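Local coordinates for ribulose bisphosphate carboxylase (Hyperthermus butylicus DSM 5456, PDB 6HUN), which probably adds carbon dioxide and water to ribulose 1,5-bisphosphate to give two molecules of 3-phosphoglycerate, as part of an archaeal AMP degradation pathway, at residues A[40-45]-A[100-105]; A[32-37]-A[87-92]; A[384-389]-A[450-455]; A[63-68]-A[124-129]. All coordinates share one frame; numbering follows the deposited sequence.

Contact 1 of 4, residues A[40-45]-A[100-105]; sequences EVIAVF and LVWVAY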
loop_
_atom_site.group_PDB
_atom_site.type_symbol
_atom_site.label_atom_id
_atom_site.label_comp_id
_atom_site.label_asym_id
_atom_site.label_seq_id
_atom_site.Cartn_x
_atom_site.Cartn_y
_atom_site.Cartn_z
ATOM N N GLU A 40 -23.556 0.680 -12.294
ATOM C CA GLU A 40 -22.732 -0.397 -11.774
ATOM C C GLU A 40 -21.293 0.081 -11.799
ATOM O O GLU A 40 -20.926 0.891 -12.651
ATOM C CB GLU A 40 -22.883 -1.649 -12.633
ATOM C CG GLU A 40 -24.301 -2.258 -12.678
ATOM C CD GLU A 40 -24.208 -3.760 -12.850
ATOM O OE1 GLU A 40 -24.244 -4.208 -14.024
ATOM O OE2 GLU A 40 -24.027 -4.496 -11.839
ATOM N N VAL A 41 -20.487 -0.395 -10.855
ATOM C CA VAL A 41 -19.035 -0.213 -10.979
ATOM C C VAL A 41 -18.525 -1.123 -12.080
ATOM O O VAL A 41 -18.910 -2.292 -12.156
ATOM C CB VAL A 41 -18.327 -0.530 -9.653
ATOM C CG1 VAL A 41 -16.733 -0.653 -9.862
ATOM C CG2 VAL A 41 -18.711 0.460 -8.593
ATOM N N ILE A 42 -17.656 -0.598 -12.944
ATOM C CA ILE A 42 -17.060 -1.359 -14.034
ATOM C C ILE A 42 -15.542 -1.342 -13.859
ATOM O O ILE A 42 -14.963 -0.263 -13.830
ATOM C CB ILE A 42 -17.429 -0.737 -15.391
ATOM C CG1 ILE A 42 -18.983 -0.686 -15.575
ATOM C CG2 ILE A 42 -16.724 -1.493 -16.502
ATOM C CD1 ILE A 42 -19.467 -2.005 -15.820
ATOM N N ALA A 43 -14.909 -2.508 -13.821
ATOM C CA ALA A 43 -13.439 -2.608 -13.814
ATOM C C ALA A 43 -12.978 -3.153 -15.161
ATOM O O ALA A 43 -13.586 -4.092 -15.682
ATOM C CB ALA A 43 -12.948 -3.544 -12.690
ATOM N N VAL A 44 -11.864 -2.637 -15.688
ATOM C CA VAL A 44 -11.218 -3.219 -16.851
ATOM C C VAL A 44 -9.839 -3.745 -16.442
ATOM O O VAL A 44 -9.005 -3.006 -15.883
ATOM C CB VAL A 44 -11.163 -2.255 -18.043
ATOM C CG1 VAL A 44 -10.570 -0.922 -17.638
ATOM C CG2 VAL A 44 -10.386 -2.917 -19.165
ATOM N N PHE A 45 -9.660 -5.039 -16.624
ATOM C CA PHE A 45 -8.474 -5.774 -16.192
ATOM C C PHE A 45 -7.717 -6.206 -17.429
ATOM O O PHE A 45 -8.330 -6.588 -18.423
ATOM C CB PHE A 45 -8.829 -7.047 -15.394
ATOM C CG PHE A 45 -9.599 -6.805 -14.126
ATOM C CD1 PHE A 45 -8.966 -6.347 -12.967
ATOM C CD2 PHE A 45 -10.933 -7.137 -14.042
ATOM C CE1 PHE A 45 -9.727 -6.187 -11.771
ATOM C CE2 PHE A 45 -11.654 -6.954 -12.898
ATOM C CZ PHE A 45 -11.045 -6.458 -11.741
ATOM N N LEU A 100 -8.061 -7.850 -22.442
ATOM C CA LEU A 100 -8.822 -6.942 -21.607
ATOM C C LEU A 100 -10.126 -7.636 -21.251
ATOM O O LEU A 100 -10.815 -8.201 -22.123
ATOM C CB LEU A 100 -9.082 -5.591 -22.288
ATOM C CG LEU A 100 -7.805 -4.769 -22.544
ATOM C CD1 LEU A 100 -8.139 -3.438 -23.321
ATOM C CD2 LEU A 100 -7.118 -4.364 -21.248
ATOM N N VAL A 101 -10.484 -7.567 -19.978
ATOM C CA VAL A 101 -11.728 -8.110 -19.479
ATOM C C VAL A 101 -12.463 -7.010 -18.742
ATOM O O VAL A 101 -11.929 -6.423 -17.796
ATOM C CB VAL A 101 -11.520 -9.323 -18.548
ATOM C CG1 VAL A 101 -12.887 -9.835 -18.062
ATOM C CG2 VAL A 101 -10.755 -10.422 -19.255
ATOM N N TRP A 102 -13.711 -6.773 -19.115
ATOM C CA TRP A 102 -14.555 -5.862 -18.366
ATOM C C TRP A 102 -15.425 -6.659 -17.420
ATOM O O TRP A 102 -16.119 -7.603 -17.835
ATOM C CB TRP A 102 -15.461 -5.017 -19.280
ATOM C CG TRP A 102 -14.737 -4.010 -20.125
ATOM C CD1 TRP A 102 -14.763 -2.650 -19.979
ATOM C CD2 TRP A 102 -13.908 -4.271 -21.267
ATOM N NE1 TRP A 102 -14.004 -2.064 -20.940
ATOM C CE2 TRP A 102 -13.465 -3.032 -21.747
ATOM C CE3 TRP A 102 -13.497 -5.430 -21.927
ATOM C CZ2 TRP A 102 -12.622 -2.919 -22.858
ATOM C CZ3 TRP A 102 -12.676 -5.324 -23.011
ATOM C CH2 TRP A 102 -12.247 -4.078 -23.478
ATOM N N VAL A 103 -15.452 -6.230 -16.170
ATOM C CA VAL A 103 -16.253 -6.857 -15.130
ATOM C C VAL A 103 -17.159 -5.794 -14.540
ATOM O O VAL A 103 -16.703 -4.702 -14.192
ATOM C CB VAL A 103 -15.380 -7.502 -14.030
ATOM C CG1 VAL A 103 -16.277 -8.269 -12.998
ATOM C CG2 VAL A 103 -14.401 -8.437 -14.643
ATOM N N ALA A 104 -18.444 -6.109 -14.439
ATOM C CA ALA A 104 -19.424 -5.220 -13.845
ATOM C C ALA A 104 -19.758 -5.693 -12.428
ATOM O O ALA A 104 -19.947 -6.899 -12.189
ATOM C CB ALA A 104 -20.706 -5.181 -14.723
ATOM N N TYR A 105 -19.846 -4.728 -11.502
ATOM C CA TYR A 105 -20.005 -4.951 -10.051
ATOM C C TYR A 105 -21.206 -4.174 -9.530
ATOM O O TYR A 105 -21.203 -2.930 -9.596
ATOM C CB TYR A 105 -18.780 -4.478 -9.235
ATOM C CG TYR A 105 -17.499 -5.227 -9.496
ATOM C CD1 TYR A 105 -16.669 -4.850 -10.519
ATOM C CD2 TYR A 105 -17.129 -6.322 -8.718
ATOM C CE1 TYR A 105 -15.525 -5.527 -10.795
ATOM C CE2 TYR A 105 -15.958 -7.029 -8.980
ATOM C CZ TYR A 105 -15.141 -6.600 -10.023
ATOM O OH TYR A 105 -13.974 -7.282 -10.307
#
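Val41 to Phe45 and Val101 to Tyr105 form an antiparallel ladder in the sheet of the N-terminal domain, where strand 99-105 lies between strands 87-93 and 41-49. Val41 with Tyr105, Ala43 with Val103 and Phe45 with Val101 are hydrogen-bonded pairs that each exchange two backbone bonds; the one from Val103 N to Ala43 O measures 2.9 Å. In the non-hydrogen-bonded pairs between them CA-H groups approach carbonyls, as where Val44 CA lies 3.4 Å from Val101 O.

The side chains divide between two faces. On one, Ile42 CD1 packs 3.6 Å from Ala104 CB, and Val44 CG2, anti to its backbone N, lies over the Trp102 indole in a CH-pi contact, 4.1 Å from the centroid of the five-membered ring. On the other, Phe45 and Tyr105 meet tip to tip: Tyr105 OH stands at the phenyl edge, close to its plane, 3.4 Å from Phe45 CZ. Phe45 CE2 also touches Val103 CG2 at 3.6 Å. An alanine in place of Phe45 would probably open a gap beside Val103 and Ile62 of helix 55-65 and take away the ring edge against which Tyr105 OH lies. Tyr105 OH is hydrogen-bonded to Ser66 OG; with that bond satisfying it, the buried hydroxyl can lie against a hydrocarbon edge.

Contact 2 of 4, residues A[32-37]-A[87-92]; sequences ESYKPG and KAYRFH
A surface contact between Pro36 and Tyr89, with Tyr34 and Glu32 alongside, lays the loop that precedes strand 41-49 against strand 87-93. No hydrogen bond joins the two segments; the hold comes from rings and hydrocarbon. The Tyr89 ring starts from a CG between the backbone N and the carbonyl carbon (chi1 69°) and presents one face to Pro36. Pro36 CD lies over that face in a CH-pi contact, 3.8 Å from the ring centroid, and Pro36 CG reaches the phenol end, 3.6 Å from Tyr89 CZ. At the root of the ring, Tyr89 CB meets the edge of the Tyr34 ring and lies 3.9 Å from Tyr34 CB.

Strand 87-93 is outermost in the mixed sheet of the N-terminal domain, and Tyr89 also packs on Ala104 and Ile42 of the two strands next in order. An alanine in place of Tyr89 would probably leave Pro36 without the face it rests on and open a gap above Ala104. Farther along, Glu32 CA directs its hydrogen at Tyr89 O across 3.4 Å. The extended Glu32 side chain crosses Phe91 at about a right angle, CG 3.8 Å from Phe91 CE1, on its way to a salt bridge between Glu32 OE1 and Lys56 NZ.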
loop_
_atom_site.group_PDB
_atom_site.type_symbol
_atom_site.label_atom_id
_atom_site.label_comp_id
_atom_site.label_asym_id
_atom_site.label_seq_id
_atom_site.Cartn_x
_atom_site.Cartn_y
_atom_site.Cartn_z
ATOM N N GLU A 32 -21.358 -12.706 -21.869
ATOM C CA GLU A 32 -21.014 -11.692 -22.857
ATOM C C GLU A 32 -22.226 -11.026 -23.491
ATOM O O GLU A 32 -22.061 -10.166 -24.371
ATOM C CB GLU A 32 -20.144 -12.307 -23.939
ATOM C CG GLU A 32 -18.849 -12.882 -23.430
ATOM C CD GLU A 32 -18.107 -13.529 -24.557
ATOM O OE1 GLU A 32 -18.005 -14.778 -24.568
ATOM O OE2 GLU A 32 -17.690 -12.782 -25.478
ATOM N N SER A 33 -23.431 -11.389 -23.079
ATOM C CA SER A 33 -24.631 -10.717 -23.543
ATOM C C SER A 33 -25.108 -9.683 -22.543
ATOM O O SER A 33 -26.106 -9.004 -22.790
ATOM C CB SER A 33 -25.746 -11.734 -23.825
ATOM O OG SER A 33 -26.312 -12.174 -22.605
ATOM N N TYR A 34 -24.409 -9.533 -21.430
ATOM C CA TYR A 34 -24.847 -8.585 -20.426
ATOM C C TYR A 34 -24.441 -7.165 -20.825
ATOM O O TYR A 34 -23.408 -6.932 -21.478
ATOM C CB TYR A 34 -24.263 -8.977 -19.067
ATOM C CG TYR A 34 -24.666 -8.143 -17.884
ATOM C CD1 TYR A 34 -25.944 -8.193 -17.363
ATOM C CD2 TYR A 34 -23.721 -7.335 -17.241
ATOM C CE1 TYR A 34 -26.284 -7.434 -16.253
ATOM C CE2 TYR A 34 -24.048 -6.585 -16.150
ATOM C CZ TYR A 34 -25.314 -6.632 -15.644
ATOM O OH TYR A 34 -25.610 -5.855 -14.542
ATOM N N LYS A 35 -25.290 -6.214 -20.450
ATOM C CA LYS A 35 -25.052 -4.791 -20.682
ATOM C C LYS A 35 -25.228 -4.103 -19.331
ATOM O O LYS A 35 -26.360 -3.937 -18.853
ATOM C CB LYS A 35 -26.006 -4.218 -21.731
ATOM C CG LYS A 35 -26.066 -5.004 -23.058
ATOM C CD LYS A 35 -24.770 -4.812 -23.866
ATOM C CE LYS A 35 -24.736 -5.659 -25.146
ATOM N NZ LYS A 35 -25.760 -5.253 -26.166
ATOM N N PRO A 36 -24.143 -3.744 -18.645
ATOM C CA PRO A 36 -24.306 -2.992 -17.399
ATOM C C PRO A 36 -24.937 -1.630 -17.679
ATOM O O PRO A 36 -24.679 -1.002 -18.708
ATOM C CB PRO A 36 -22.864 -2.852 -16.874
ATOM C CG PRO A 36 -22.015 -2.897 -18.127
ATOM C CD PRO A 36 -22.744 -3.868 -19.067
ATOM N N GLY A 37 -25.772 -1.168 -16.751
ATOM C CA GLY A 37 -26.278 0.191 -16.827
ATOM C C GLY A 37 -25.176 1.200 -16.533
ATOM O O GLY A 37 -23.992 0.875 -16.482
ATOM N N LYS A 87 -20.024 -9.718 -12.827
ATOM C CA LYS A 87 -20.113 -10.406 -14.106
ATOM C C LYS A 87 -19.059 -9.923 -15.081
ATOM O O LYS A 87 -19.036 -8.741 -15.429
ATOM C CB LYS A 87 -21.515 -10.216 -14.730
ATOM C CG LYS A 87 -22.601 -10.900 -13.947
ATOM C CD LYS A 87 -22.442 -12.421 -14.001
ATOM C CE LYS A 87 -23.722 -13.053 -14.482
ATOM N NZ LYS A 87 -24.017 -12.471 -15.812
ATOM N N ALA A 88 -18.241 -10.849 -15.585
ATOM C CA ALA A 88 -17.392 -10.545 -16.728
ATOM C C ALA A 88 -18.268 -10.576 -17.963
ATOM O O ALA A 88 -18.820 -11.629 -18.278
ATOM C CB ALA A 88 -16.265 -11.557 -16.883
ATOM N N TYR A 89 -18.359 -9.457 -18.678
ATOM C CA TYR A 89 -19.336 -9.323 -19.757
ATOM C C TYR A 89 -18.692 -8.966 -21.086
ATOM O O TYR A 89 -19.404 -8.771 -22.083
ATOM C CB TYR A 89 -20.410 -8.280 -19.394
ATOM C CG TYR A 89 -19.893 -6.868 -19.340
ATOM C CD1 TYR A 89 -19.323 -6.364 -18.164
ATOM C CD2 TYR A 89 -19.936 -6.044 -20.454
ATOM C CE1 TYR A 89 -18.821 -5.101 -18.113
ATOM C CE2 TYR A 89 -19.437 -4.774 -20.413
ATOM C CZ TYR A 89 -18.858 -4.306 -19.235
ATOM O OH TYR A 89 -18.371 -3.026 -19.181
ATOM N N ARG A 90 -17.369 -8.936 -21.157
ATOM C CA ARG A 90 -16.752 -8.406 -22.355
ATOM C C ARG A 90 -15.278 -8.705 -22.329
ATOM O O ARG A 90 -14.630 -8.556 -21.278
ATOM C CB ARG A 90 -16.983 -6.901 -22.474
ATOM C CG ARG A 90 -16.484 -6.315 -23.747
ATOM C CD ARG A 90 -16.793 -4.851 -23.796
ATOM N NE ARG A 90 -16.039 -4.207 -24.857
ATOM C CZ ARG A 90 -15.821 -2.904 -24.912
ATOM N NH1 ARG A 90 -16.270 -2.111 -23.940
ATOM N NH2 ARG A 90 -15.110 -2.408 -25.904
ATOM N N PHE A 91 -14.769 -9.118 -23.491
ATOM C CA PHE A 91 -13.423 -9.622 -23.694
ATOM C C PHE A 91 -12.805 -8.968 -24.924
ATOM O O PHE A 91 -13.465 -8.818 -25.970
ATOM C CB PHE A 91 -13.458 -11.165 -23.860
ATOM C CG PHE A 91 -13.954 -11.895 -22.637
ATOM C CD1 PHE A 91 -15.306 -11.913 -22.319
ATOM C CD2 PHE A 91 -13.051 -12.545 -21.780
ATOM C CE1 PHE A 91 -15.760 -12.546 -21.198
ATOM C CE2 PHE A 91 -13.501 -13.213 -20.661
ATOM C CZ PHE A 91 -14.848 -13.214 -20.352
ATOM N N HIS A 92 -11.527 -8.635 -24.824
ATOM C CA HIS A 92 -10.763 -8.102 -25.943
ATOM C C HIS A 92 -9.382 -8.734 -25.935
ATOM O O HIS A 92 -8.583 -8.531 -25.006
ATOM C CB HIS A 92 -10.678 -6.581 -25.921
ATOM C CG HIS A 92 -9.883 -6.009 -27.056
ATOM N ND1 HIS A 92 -10.421 -5.796 -28.311
ATOM C CD2 HIS A 92 -8.584 -5.637 -27.138
ATOM C CE1 HIS A 92 -9.497 -5.286 -29.102
ATOM N NE2 HIS A 92 -8.375 -5.173 -28.418
#

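Contact 3 of 4, residues A[384-389]-A[450-455]; sequences LHPGTL and EKWGYV
His385 and Trp452 carry this contact, the imidazole riding on the indole with the two side chains crossing at about a right angle. Their planes are tilted by 33°, which is neither a stack nor an edge-to-face pair, and the centroids of the imidazole and the five-membered ring lie 3.6 Å apart. The tilt drives one corner of the imidazole inward: His385 ND1 stands over the centre of the indole, in an approach so close that its exact spacing is doubtful. No hydrogen bond joins the two rings. Lys451 CD lies against the opposite face, toward its rim, 3.5 Å above the plane of the Trp452 indole, while Pro386 CD touches the benzo part obliquely, 4.1 Å from Trp452 CE3.

Beyond the rings the backbones close up. Gly387 CA lies 3.3 Å from Gly453 O, with its hydrogen aimed almost straight at that oxygen; a CB at Gly387 would collide with it. Gly453, with positive phi, is the first residue to leave helical geometry and takes the second position of a type II' beta turn from Trp452 to Val455.

Segment 384-389 belongs to the connection from barrel strand 377-380 to helix 389-396, and the side chain of His385 comes within about 5 Å, nearest atoms, of Gly383 and Gly406, both predicted to bind substrate: a beta-alpha loop at the catalytic mouth of a TIM barrel, backed by a C-terminal helix.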
loop_
_atom_site.group_PDB
_atom_site.type_symbol
_atom_site.label_atom_id
_atom_site.label_comp_id
_atom_site.label_asym_id
_atom_site.label_seq_id
_atom_site.Cartn_x
_atom_site.Cartn_y
_atom_site.Cartn_z
ATOM N N LEU A 384 13.589 19.802 -14.297
ATOM C CA LEU A 384 13.118 20.955 -15.067
ATOM C C LEU A 384 13.990 22.172 -14.799
ATOM O O LEU A 384 14.104 22.624 -13.655
ATOM C CB LEU A 384 11.669 21.282 -14.728
ATOM C CG LEU A 384 10.697 20.101 -14.827
ATOM C CD1 LEU A 384 9.379 20.446 -14.179
ATOM C CD2 LEU A 384 10.501 19.719 -16.273
ATOM N N HIS A 385 14.510 22.761 -15.866
ATOM C CA HIS A 385 15.317 23.976 -15.870
ATOM C C HIS A 385 14.538 25.087 -16.537
ATOM O O HIS A 385 13.561 24.818 -17.239
ATOM C CB HIS A 385 16.632 23.725 -16.624
ATOM C CG HIS A 385 17.471 22.671 -15.987
ATOM N ND1 HIS A 385 18.300 22.933 -14.918
ATOM C CD2 HIS A 385 17.552 21.340 -16.209
ATOM C CE1 HIS A 385 18.897 21.817 -14.543
ATOM N NE2 HIS A 385 18.454 20.833 -15.305
ATOM N N PRO A 386 14.919 26.359 -16.340
ATOM C CA PRO A 386 14.156 27.432 -17.004
ATOM C C PRO A 386 13.950 27.214 -18.509
ATOM O O PRO A 386 12.826 27.392 -18.992
ATOM C CB PRO A 386 14.993 28.680 -16.683
ATOM C CG PRO A 386 15.539 28.346 -15.289
ATOM C CD PRO A 386 15.885 26.890 -15.359
ATOM N N GLY A 387 14.954 26.720 -19.230
ATOM C CA GLY A 387 14.812 26.559 -20.672
ATOM C C GLY A 387 13.667 25.657 -21.091
ATOM O O GLY A 387 12.986 25.930 -22.084
ATOM N N THR A 388 13.436 24.579 -20.334
ATOM C CA THR A 388 12.411 23.582 -20.622
ATOM C C THR A 388 10.996 24.010 -20.214
ATOM O O THR A 388 10.039 23.324 -20.597
ATOM C CB THR A 388 12.688 22.262 -19.877
ATOM O OG1 THR A 388 12.148 22.343 -18.542
ATOM C CG2 THR A 388 14.154 21.943 -19.762
ATOM N N LEU A 389 10.839 25.061 -19.393
ATOM C CA LEU A 389 9.540 25.265 -18.733
ATOM C C LEU A 389 8.449 25.616 -19.737
ATOM O O LEU A 389 7.350 25.052 -19.654
ATOM C CB LEU A 389 9.644 26.335 -17.654
ATOM C CG LEU A 389 10.521 26.022 -16.444
ATOM C CD1 LEU A 389 10.282 27.061 -15.369
ATOM C CD2 LEU A 389 10.262 24.592 -15.878
ATOM N N GLU A 450 22.189 30.114 -20.626
ATOM C CA GLU A 450 23.618 29.832 -20.772
ATOM C C GLU A 450 23.978 28.461 -20.195
ATOM O O GLU A 450 24.538 27.601 -20.893
ATOM C CB GLU A 450 24.426 30.955 -20.092
ATOM C CG GLU A 450 25.880 30.617 -19.667
ATOM C CD GLU A 450 25.992 30.314 -18.145
ATOM O OE1 GLU A 450 26.386 29.176 -17.781
ATOM O OE2 GLU A 450 25.678 31.203 -17.312
ATOM N N LYS A 451 23.635 28.240 -18.921
ATOM C CA LYS A 451 24.124 27.072 -18.186
ATOM C C LYS A 451 23.461 25.772 -18.645
ATOM O O LYS A 451 24.146 24.784 -18.920
ATOM C CB LYS A 451 23.901 27.269 -16.684
ATOM C CG LYS A 451 24.467 26.160 -15.827
ATOM C CD LYS A 451 24.090 26.364 -14.381
ATOM C CE LYS A 451 25.305 26.244 -13.479
ATOM N NZ LYS A 451 25.134 25.083 -12.555
ATOM N N TRP A 452 22.132 25.739 -18.704
ATOM C CA TRP A 452 21.432 24.498 -18.996
ATOM C C TRP A 452 20.759 24.460 -20.357
ATOM O O TRP A 452 20.411 23.371 -20.816
ATOM C CB TRP A 452 20.355 24.220 -17.943
ATOM C CG TRP A 452 20.826 24.029 -16.530
ATOM C CD1 TRP A 452 21.547 22.976 -16.035
ATOM C CD2 TRP A 452 20.567 24.897 -15.415
ATOM N NE1 TRP A 452 21.758 23.139 -14.683
ATOM C CE2 TRP A 452 21.164 24.307 -14.276
ATOM C CE3 TRP A 452 19.881 26.113 -15.264
ATOM C CZ2 TRP A 452 21.103 24.895 -13.005
ATOM C CZ3 TRP A 452 19.830 26.699 -14.004
ATOM C CH2 TRP A 452 20.433 26.083 -12.890
ATOM N N GLY A 453 20.514 25.607 -20.983
ATOM C CA GLY A 453 19.975 25.593 -22.330
ATOM C C GLY A 453 18.561 25.054 -22.371
ATOM O O GLY A 453 17.717 25.342 -21.507
ATOM N N TYR A 454 18.303 24.229 -23.382
ATOM C CA TYR A 454 16.948 23.801 -23.698
ATOM C C TYR A 454 16.672 22.333 -23.394
ATOM O O TYR A 454 15.603 21.845 -23.779
ATOM C CB TYR A 454 16.647 24.106 -25.171
ATOM C CG TYR A 454 16.459 25.574 -25.408
ATOM C CD1 TYR A 454 15.269 26.184 -25.050
ATOM C CD2 TYR A 454 17.479 26.365 -25.960
ATOM C CE1 TYR A 454 15.065 27.526 -25.222
ATOM C CE2 TYR A 454 17.280 27.731 -26.132
ATOM C CZ TYR A 454 16.054 28.299 -25.752
ATOM O OH TYR A 454 15.780 29.635 -25.899
ATOM N N VAL A 455 17.582 21.629 -22.715
ATOM C CA VAL A 455 17.325 20.271 -22.150
ATOM C C VAL A 455 15.848 19.881 -22.005
ATOM O O VAL A 455 15.508 18.876 -21.391
ATOM C CB VAL A 455 18.020 20.116 -20.778
ATOM C CG1 VAL A 455 19.521 20.424 -20.922
ATOM C CG2 VAL A 455 17.383 21.038 -19.770
#

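Contact 4 of 4, residues A[63-68]-A[124-129]; sequences AAESSV and GNIFGM
Glu65 meets Asn125 and Ile126 through a chain that first leaves the backbone with CG anti to N (chi1 172°) and then bends at chi2 (66°), which carries its carboxylate to the asparagine amide and leaves its methylene groups against hydrocarbon. Asn125 ND2 donates to Glu65 OE1 over 3.1 Å, with an N-H...O angle of 149°. The acceptor lies almost in the amide plane, whereas the donor arrives nearly in line with the carboxylate C-O bond.

Below this polar tip, Glu65 CG packs 3.6 Å from Ile126 CG2, and Glu65 CB rests 3.6 Å from Met129 SD, the glutamate and methionine chains sliding past each other in opposite directions. Ser66 adds a lighter touch, its CB 4.0 Å from Ile126 CG2. The glutamate is thus steadied along its length by an aliphatic and a thioether neighbour, while Asn125 limits the swing of its carboxylate.

Glu65 OE1 has a second partner across the dimer interface, a salt bridge to Lys179 of the second subunit, a residue predicted to bind substrate. Both Glu65 and Asn125 also pack on Glu206 of that subunit, a predicted magnesium ligand. This agrees with the Rubisco pattern, in which the N-terminal domain of one subunit helps to complete the active site of its partner; Glu65 and Asn125 are probably both part of that contribution, the amide helping to orient the carboxylate.

Within its own chain the contact joins the C-terminal end of helix 55-65 to the turn between helix 115-122 and strand 132-141, with Ile126 wedged against Ile62 of that first helix and Leu135 of that strand.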
loop_
_atom_site.group_PDB
_atom_site.type_symbol
_atom_site.label_atom_id
_atom_site.label_comp_id
_atom_site.label_asym_id
_atom_site.label_seq_id
_atom_site.Cartn_x
_atom_site.Cartn_y
_atom_site.Cartn_z
ATOM N N ALA A 63 -14.007 -12.514 -11.369
ATOM C CA ALA A 63 -15.292 -11.939 -10.977
ATOM C C ALA A 63 -15.791 -12.521 -9.651
ATOM O O ALA A 63 -16.311 -11.785 -8.808
ATOM C CB ALA A 63 -16.342 -12.150 -12.093
ATOM N N ALA A 64 -15.652 -13.833 -9.457
ATOM C CA ALA A 64 -16.102 -14.473 -8.216
ATOM C C ALA A 64 -15.254 -14.038 -7.034
ATOM O O ALA A 64 -15.772 -13.695 -5.965
ATOM C CB ALA A 64 -16.049 -15.998 -8.356
ATOM N N GLU A 65 -13.941 -14.070 -7.198
ATOM C CA GLU A 65 -13.070 -13.755 -6.072
ATOM C C GLU A 65 -13.207 -12.296 -5.650
ATOM O O GLU A 65 -13.064 -11.987 -4.460
ATOM C CB GLU A 65 -11.624 -14.097 -6.428
ATOM C CG GLU A 65 -10.539 -13.646 -5.391
ATOM C CD GLU A 65 -10.628 -14.362 -4.051
ATOM O OE1 GLU A 65 -10.342 -13.731 -3.012
ATOM O OE2 GLU A 65 -10.988 -15.556 -4.029
ATOM N N SER A 66 -13.448 -11.372 -6.589
ATOM C CA SER A 66 -13.573 -9.973 -6.234
ATOM C C SER A 66 -15.004 -9.591 -5.858
ATOM O O SER A 66 -15.280 -8.412 -5.667
ATOM C CB SER A 66 -13.045 -9.072 -7.375
ATOM O OG SER A 66 -13.758 -9.340 -8.578
ATOM N N SER A 67 -15.900 -10.565 -5.696
ATOM C CA SER A 67 -17.257 -10.237 -5.253
ATOM C C SER A 67 -17.709 -11.218 -4.166
ATOM O O SER A 67 -17.233 -11.120 -3.035
ATOM C CB SER A 67 -18.240 -10.155 -6.440
ATOM O OG SER A 67 -18.509 -11.366 -7.124
ATOM N N VAL A 68 -18.563 -12.183 -4.497
ATOM C CA VAL A 68 -19.255 -12.999 -3.486
ATOM C C VAL A 68 -18.653 -14.384 -3.333
ATOM O O VAL A 68 -19.232 -15.215 -2.631
ATOM C CB VAL A 68 -20.756 -13.140 -3.801
ATOM C CG1 VAL A 68 -21.394 -11.791 -3.771
ATOM C CG2 VAL A 68 -20.929 -13.769 -5.131
ATOM N N GLY A 124 -7.530 -6.788 -4.517
ATOM C CA GLY A 124 -7.180 -7.608 -3.362
ATOM C C GLY A 124 -6.593 -8.958 -3.733
ATOM O O GLY A 124 -5.544 -9.042 -4.386
ATOM N N ASN A 125 -7.268 -10.049 -3.342
ATOM C CA ASN A 125 -6.680 -11.375 -3.527
ATOM C C ASN A 125 -6.535 -11.777 -4.990
ATOM O O ASN A 125 -5.845 -12.786 -5.282
ATOM C CB ASN A 125 -7.583 -12.428 -2.859
ATOM C CG ASN A 125 -7.442 -12.467 -1.360
ATOM O OD1 ASN A 125 -6.500 -11.915 -0.800
ATOM N ND2 ASN A 125 -8.392 -13.137 -0.691
ATOM N N ILE A 126 -7.301 -11.142 -5.879
ATOM C CA ILE A 126 -7.257 -11.564 -7.284
ATOM C C ILE A 126 -5.838 -11.535 -7.844
ATOM O O ILE A 126 -5.509 -12.311 -8.736
ATOM C CB ILE A 126 -8.214 -10.721 -8.143
ATOM C CG1 ILE A 126 -7.968 -9.197 -7.982
ATOM C CG2 ILE A 126 -9.715 -11.191 -7.886
ATOM C CD1 ILE A 126 -8.999 -8.450 -8.957
ATOM N N PHE A 127 -4.947 -10.713 -7.277
ATOM C CA PHE A 127 -3.612 -10.621 -7.850
ATOM C C PHE A 127 -2.799 -11.875 -7.609
ATOM O O PHE A 127 -1.802 -12.104 -8.314
ATOM C CB PHE A 127 -2.818 -9.494 -7.201
ATOM C CG PHE A 127 -3.187 -8.112 -7.660
ATOM C CD1 PHE A 127 -2.960 -7.703 -9.004
ATOM C CD2 PHE A 127 -3.781 -7.232 -6.749
ATOM C CE1 PHE A 127 -3.282 -6.416 -9.414
ATOM C CE2 PHE A 127 -4.136 -5.932 -7.140
ATOM C CZ PHE A 127 -3.844 -5.519 -8.511
ATOM N N GLY A 128 -3.114 -12.631 -6.537
ATOM C CA GLY A 128 -2.315 -13.817 -6.253
ATOM C C GLY A 128 -2.945 -15.142 -6.637
ATOM O O GLY A 128 -2.452 -16.192 -6.223
ATOM N N MET A 129 -4.007 -15.146 -7.423
ATOM C CA MET A 129 -4.666 -16.411 -7.723
ATOM C C MET A 129 -3.797 -17.260 -8.660
ATOM O O MET A 129 -3.162 -16.733 -9.567
ATOM C CB MET A 129 -6.053 -16.144 -8.359
ATOM C CG MET A 129 -7.058 -15.466 -7.404
ATOM S SD MET A 129 -8.686 -15.295 -8.215
ATOM C CE MET A 129 -8.198 -14.554 -9.739
#

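Contacts 1, 2 and 4 belong to one N-terminal domain and run from its outer strand to the dimer interface. Contacts 1 and 2 have centres about 8 Å apart and share a layer in which Ile42 CD1 lies 3.6 Å from Pro36 CG. Contact 4, its centre about 13 Å from that of contact 1, joins the sheet's other face, Phe45 CE1 packing 3.7 Å from Ile126 CD1. Contact 3 stands apart in the catalytic barrel, its centre about 48 Å from that of contact 4. Contact 3 borders the predicted substrate site of its own chain, whereas contact 4 reaches that of the second subunit; contacts 1 and 2 lie away from both.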